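Long-range contacts in F-actin-capping protein subunit alpha (Dictyostelium discoideum, PDB 4AKR), which caps the fast-growing barbed ends of actin filaments independently of calcium, blocking subunit exchange there without severing the filaments: residues P19-M24 with S153-K158; T53-S58 with S164-S169. All coordinates share one frame; numbering follows the deposited sequence.

Contact 1 of 2, residues P19-M24 with S153-K158; sequences PPCEFM and STCIYK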
loop_
_atom_site.group_PDB
_atom_site.type_symbol
_atom_site.label_atom_id
_atom_site.label_comp_id
_atom_site.label_asym_id
_atom_site.label_seq_id
_atom_site.Cartn_x
_atom_site.Cartn_y
_atom_site.Cartn_z
ATOM N N PRO A 19 -4.404 3.390 6.723
ATOM C CA PRO A 19 -4.609 4.168 5.499
ATOM C C PRO A 19 -5.563 5.324 5.782
ATOM O O PRO A 19 -6.244 5.353 6.815
ATOM C CB PRO A 19 -5.199 3.142 4.524
ATOM C CG PRO A 19 -5.909 2.174 5.423
ATOM C CD PRO A 19 -4.955 2.029 6.593
ATOM N N PRO A 20 -5.624 6.298 4.870
ATOM C CA PRO A 20 -6.511 7.451 5.049
ATOM C C PRO A 20 -7.990 7.079 5.106
ATOM O O PRO A 20 -8.454 6.191 4.382
ATOM C CB PRO A 20 -6.182 8.328 3.840
ATOM C CG PRO A 20 -5.813 7.308 2.786
ATOM C CD PRO A 20 -4.933 6.355 3.572
ATOM N N CYS A 21 -8.725 7.761 5.979
ATOM C CA CYS A 21 -10.161 7.534 6.125
ATOM C C CYS A 21 -10.570 6.200 6.728
ATOM O O CYS A 21 -11.762 5.942 6.869
ATOM C CB CYS A 21 -10.844 7.668 4.766
ATOM S SG CYS A 21 -10.708 9.295 4.043
ATOM N N GLU A 22 -9.601 5.354 7.074
ATOM C CA GLU A 22 -9.904 4.029 7.630
ATOM C C GLU A 22 -9.323 3.836 9.022
ATOM O O GLU A 22 -9.246 2.708 9.522
ATOM C CB GLU A 22 -9.342 2.944 6.715
ATOM C CG GLU A 22 -9.821 3.014 5.271
ATOM C CD GLU A 22 -9.100 2.017 4.381
ATOM O OE1 GLU A 22 -8.891 0.851 4.809
ATOM O OE2 GLU A 22 -8.747 2.405 3.248
ATOM N N PHE A 23 -8.921 4.946 9.634
ATOM C CA PHE A 23 -8.306 4.943 10.947
ATOM C C PHE A 23 -9.148 4.191 11.970
ATOM O O PHE A 23 -8.649 3.316 12.672
ATOM C CB PHE A 23 -8.048 6.389 11.399
ATOM C CG PHE A 23 -7.163 6.495 12.606
ATOM C CD1 PHE A 23 -5.858 6.012 12.570
ATOM C CD2 PHE A 23 -7.652 7.019 13.797
ATOM C CE1 PHE A 23 -5.054 6.044 13.711
ATOM C CE2 PHE A 23 -6.863 7.056 14.934
ATOM C CZ PHE A 23 -5.560 6.565 14.895
ATOM N N MET A 24 -10.434 4.496 12.045
ATOM C CA MET A 24 -11.269 3.806 13.002
ATOM C C MET A 24 -11.406 2.304 12.745
ATOM O O MET A 24 -11.526 1.534 13.700
ATOM C CB MET A 24 -12.635 4.477 13.089
ATOM C CG MET A 24 -12.584 5.810 13.852
ATOM S SD MET A 24 -11.667 5.683 15.433
ATOM C CE MET A 24 -12.971 5.197 16.573
ATOM N N SER A 153 -5.769 19.753 2.108
ATOM C CA SER A 153 -5.983 18.340 2.386
ATOM C C SER A 153 -7.356 17.893 1.926
ATOM O O SER A 153 -8.366 18.490 2.291
ATOM C CB SER A 153 -5.828 18.064 3.886
ATOM O OG SER A 153 -5.694 16.672 4.130
ATOM N N THR A 154 -7.388 16.828 1.130
ATOM C CA THR A 154 -8.643 16.315 0.620
ATOM C C THR A 154 -8.593 14.801 0.522
ATOM O O THR A 154 -7.608 14.230 0.060
ATOM C CB THR A 154 -8.964 16.897 -0.772
ATOM O OG1 THR A 154 -10.256 16.443 -1.187
ATOM C CG2 THR A 154 -7.917 16.453 -1.797
ATOM N N CYS A 155 -9.677 14.162 0.944
ATOM C CA CYS A 155 -9.760 12.716 0.940
ATOM C C CYS A 155 -11.069 12.216 0.363
ATOM O O CYS A 155 -11.981 12.995 0.077
ATOM C CB CYS A 155 -9.623 12.199 2.367
ATOM S SG CYS A 155 -10.885 12.879 3.485
ATOM N N ILE A 156 -11.143 10.901 0.198
ATOM C CA ILE A 156 -12.331 10.255 -0.317
ATOM C C ILE A 156 -12.422 8.870 0.306
ATOM O O ILE A 156 -11.409 8.216 0.558
ATOM C CB ILE A 156 -12.279 10.138 -1.843
ATOM C CG1 ILE A 156 -13.584 9.541 -2.355
ATOM C CG2 ILE A 156 -11.111 9.277 -2.261
ATOM C CD1 ILE A 156 -13.711 9.584 -3.860
ATOM N N TYR A 157 -13.640 8.424 0.569
ATOM C CA TYR A 157 -13.820 7.120 1.175
ATOM C C TYR A 157 -15.128 6.499 0.733
ATOM O O TYR A 157 -16.206 7.009 1.025
ATOM C CB TYR A 157 -13.777 7.241 2.700
ATOM C CG TYR A 157 -13.809 5.916 3.435
ATOM C CD1 TYR A 157 -13.020 4.843 3.019
ATOM C CD2 TYR A 157 -14.608 5.744 4.569
ATOM C CE1 TYR A 157 -13.026 3.626 3.717
ATOM C CE2 TYR A 157 -14.619 4.539 5.272
ATOM C CZ TYR A 157 -13.828 3.484 4.842
ATOM O OH TYR A 157 -13.835 2.289 5.539
ATOM N N LYS A 158 -15.015 5.395 0.007
ATOM C CA LYS A 158 -16.170 4.668 -0.482
ATOM C C LYS A 158 -15.952 3.203 -0.143
ATOM O O LYS A 158 -15.625 2.394 -1.007
ATOM C CB LYS A 158 -16.296 4.849 -1.989
ATOM C CG LYS A 158 -16.507 6.287 -2.415
ATOM C CD LYS A 158 -17.892 6.777 -2.028
ATOM C CE LYS A 158 -18.071 8.232 -2.416
ATOM N NZ LYS A 158 -17.749 8.442 -3.857
#

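Contact 2 of 2, residues T53-S58 with S164-S169; sequences TSQMVS and SGRWRS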
loop_
_atom_site.group_PDB
_atom_site.type_symbol
_atom_site.label_atom_id
_atom_site.label_comp_id
_atom_site.label_asym_id
_atom_site.label_seq_id
_atom_site.Cartn_x
_atom_site.Cartn_y
_atom_site.Cartn_z
ATOM N N THR A 53 -2.902 14.911 12.954
ATOM C CA THR A 53 -2.181 16.071 12.453
ATOM C C THR A 53 -1.363 15.826 11.189
ATOM O O THR A 53 -1.280 16.706 10.341
ATOM C CB THR A 53 -1.269 16.671 13.547
ATOM O OG1 THR A 53 -0.467 15.634 14.119
ATOM C CG2 THR A 53 -2.102 17.315 14.646
ATOM N N SER A 54 -0.765 14.647 11.045
ATOM C CA SER A 54 0.026 14.382 9.846
ATOM C C SER A 54 -0.872 14.121 8.644
ATOM O O SER A 54 -0.473 14.346 7.507
ATOM C CB SER A 54 0.995 13.213 10.075
ATOM O OG SER A 54 0.328 12.063 10.548
ATOM N N GLN A 55 -2.088 13.653 8.902
ATOM C CA GLN A 55 -3.067 13.403 7.844
ATOM C C GLN A 55 -3.785 14.713 7.534
ATOM O O GLN A 55 -4.450 14.843 6.500
ATOM C CB GLN A 55 -4.110 12.389 8.305
ATOM C CG GLN A 55 -3.631 10.962 8.328
ATOM C CD GLN A 55 -3.505 10.377 6.936
ATOM O OE1 GLN A 55 -4.446 10.437 6.140
ATOM N NE2 GLN A 55 -2.347 9.800 6.639
ATOM N N MET A 56 -3.644 15.684 8.438
ATOM C CA MET A 56 -4.304 16.969 8.283
ATOM C C MET A 56 -5.805 16.732 8.075
ATOM O O MET A 56 -6.392 17.150 7.076
ATOM C CB MET A 56 -3.724 17.747 7.096
ATOM C CG MET A 56 -2.204 17.935 7.140
ATOM S SD MET A 56 -1.621 19.345 6.168
ATOM C CE MET A 56 -1.811 18.763 4.518
ATOM N N VAL A 57 -6.411 16.034 9.030
ATOM C CA VAL A 57 -7.836 15.751 8.983
ATOM C C VAL A 57 -8.627 17.071 9.036
ATOM O O VAL A 57 -8.132 18.088 9.510
ATOM C CB VAL A 57 -8.260 14.845 10.172
ATOM C CG1 VAL A 57 -7.551 13.487 10.078
ATOM C CG2 VAL A 57 -7.931 15.536 11.506
ATOM N N SER A 58 -9.851 17.047 8.526
ATOM C CA SER A 58 -10.704 18.231 8.516
ATOM C C SER A 58 -11.792 18.091 9.572
ATOM O O SER A 58 -12.156 16.982 9.968
ATOM C CB SER A 58 -11.345 18.415 7.144
ATOM O OG SER A 58 -12.263 17.372 6.886
ATOM N N SER A 164 -10.114 4.168 -1.048
ATOM C CA SER A 164 -9.981 5.436 -0.341
ATOM C C SER A 164 -8.764 6.154 -0.886
ATOM O O SER A 164 -7.948 5.569 -1.602
ATOM C CB SER A 164 -9.811 5.213 1.169
ATOM O OG SER A 164 -8.553 4.643 1.475
ATOM N N GLY A 165 -8.648 7.431 -0.552
ATOM C CA GLY A 165 -7.513 8.197 -1.013
ATOM C C GLY A 165 -7.423 9.530 -0.311
ATOM O O GLY A 165 -8.380 9.982 0.305
ATOM N N ARG A 166 -6.253 10.151 -0.397
ATOM C CA ARG A 166 -6.026 11.456 0.197
ATOM C C ARG A 166 -4.940 12.155 -0.590
ATOM O O ARG A 166 -4.060 11.511 -1.161
ATOM C CB ARG A 166 -5.595 11.337 1.669
ATOM C CG ARG A 166 -5.373 12.697 2.334
ATOM C CD ARG A 166 -4.885 12.595 3.780
ATOM N NE ARG A 166 -5.930 12.229 4.739
ATOM C CZ ARG A 166 -6.990 12.980 5.034
ATOM N NH1 ARG A 166 -7.172 14.156 4.443
ATOM N NH2 ARG A 166 -7.856 12.565 5.951
ATOM N N TRP A 167 -5.034 13.475 -0.646
ATOM C CA TRP A 167 -4.048 14.304 -1.318
ATOM C C TRP A 167 -3.696 15.374 -0.298
ATOM O O TRP A 167 -4.580 16.059 0.221
ATOM C CB TRP A 167 -4.625 14.950 -2.585
ATOM C CG TRP A 167 -3.650 15.874 -3.292
ATOM C CD1 TRP A 167 -3.109 17.038 -2.805
ATOM C CD2 TRP A 167 -3.109 15.708 -4.614
ATOM N NE1 TRP A 167 -2.270 17.598 -3.741
ATOM C CE2 TRP A 167 -2.252 16.802 -4.857
ATOM C CE3 TRP A 167 -3.266 14.737 -5.614
ATOM C CZ2 TRP A 167 -1.555 16.955 -6.057
ATOM C CZ3 TRP A 167 -2.570 14.892 -6.807
ATOM C CH2 TRP A 167 -1.727 15.991 -7.015
ATOM N N ARG A 168 -2.410 15.493 0.004
ATOM C CA ARG A 168 -1.936 16.481 0.961
ATOM C C ARG A 168 -0.871 17.358 0.316
ATOM O O ARG A 168 0.080 16.852 -0.278
ATOM C CB ARG A 168 -1.328 15.797 2.189
ATOM C CG ARG A 168 -2.321 15.228 3.168
ATOM C CD ARG A 168 -1.609 14.415 4.235
ATOM N NE ARG A 168 -1.140 13.142 3.694
ATOM C CZ ARG A 168 -0.315 12.317 4.324
ATOM N NH1 ARG A 168 0.146 12.628 5.527
ATOM N NH2 ARG A 168 0.045 11.178 3.757
ATOM N N SER A 169 -1.049 18.668 0.428
ATOM C CA SER A 169 -0.096 19.640 -0.097
ATOM C C SER A 169 0.239 20.620 1.017
ATOM O O SER A 169 -0.657 21.150 1.676
ATOM C CB SER A 169 -0.681 20.426 -1.279
ATOM O OG SER A 169 -0.768 19.644 -2.450
HETATM O O HOH W 1 -9.901 14.515 6.806
#

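Contact 1 of 2, residues P19-M24 with S153-K158
A type II beta turn, P19 to E22, packs against strand 145-158 of the five-stranded antiparallel sheet of the capping protein alpha subunit. C21, at the third position of the turn, has positive phi (69°) and aims its CB at the strand. C21 CB lies 3.6 Å from Y157 CB. Its SG, anti to its own carbonyl carbon, reaches C155, where C21 SG sits 3.5 Å from C155 CB. C21 SG and C155 SG are 3.6 Å apart, too far for a disulfide. The Y157 ring swings alongside the turn because its CG is anti to the backbone N (chi1 -174°). One ring face then lies under C21 O, which stands 3.5 Å above the plane, toward the rim.

E22 is the N-cap residue of helix 23-31. Its extended chain crosses the tyrosine at about a right angle. Its carboxylate is held from outside the contact: OE2 bonds S164 OG on the next strand, and OE1 forms a salt bridge with a basic residue of the other protein chain. Y157 also packs on a basic side chain of that chain. At the tyrosine ring, E22 CG comes within 3.6 Å of Y157 CE1.

Contact 2 of 2, residues T53-S58 with S164-S169
R166 and R168 reach from strand 163-175 to the C-terminal end of helix 44-55, which closes in a Schellman motif with M56 as its C-prime residue. Both arginines point their CB toward the helix end. R168 can be followed outward. R168 CB and CG each lie 3.8 Å from M56 CE. CD passes S54 O and Q55 O. The chain bends at chi3 (-74°), and R168 NH1 donates to S54 O at 2.7 Å. The oxygen is near the guanidinium plane, but NH1 stands above the carbonyl plane. Q55 NE2 lies over one guanidinium face, 3.7 Å from its plane.

R166 is extended to CD, then also bends at chi3. R166 NE donates to Q55 OE1 at 2.7 Å, with a bent N-H...O angle of 135°. Q55 O sits over one face of this guanidinium, without a hydrogen bond. A water accepts from R166 NH2 and from S58 N. Two cationic groups thus meet carbonyl oxygens at the helix C-terminus, which would favour their charge.

S153, on neighbouring strand 145-158, bonds M56 O through OG. Strand 163-175 runs between strands 145-158 and 181-194, and helix 44-55 ends over its arginine-bearing face.

How the contacts relate
Both contacts involve the same five-stranded sheet, through adjacent strands 145-158 and 163-175, and their centres are about 8 Å apart. Contact 1 is at the surface, close to the other protein chain. Contact 2 is partly buried, its centre about 3 Å from the centre of the chain. Contact 1 brings the start of helix 23-31 to the sheet, whereas contact 2 brings the end of the following helix in the chain, 44-55. Their chemistry differs accordingly: thiols, a ring and aliphatic carbons pack in 19-24/153-158, while arginines bind carbonyl oxygens in 53-58/164-169. The strands are joined directly where T154 O lies 2.8 Å from W167 N, a probable backbone hydrogen bond.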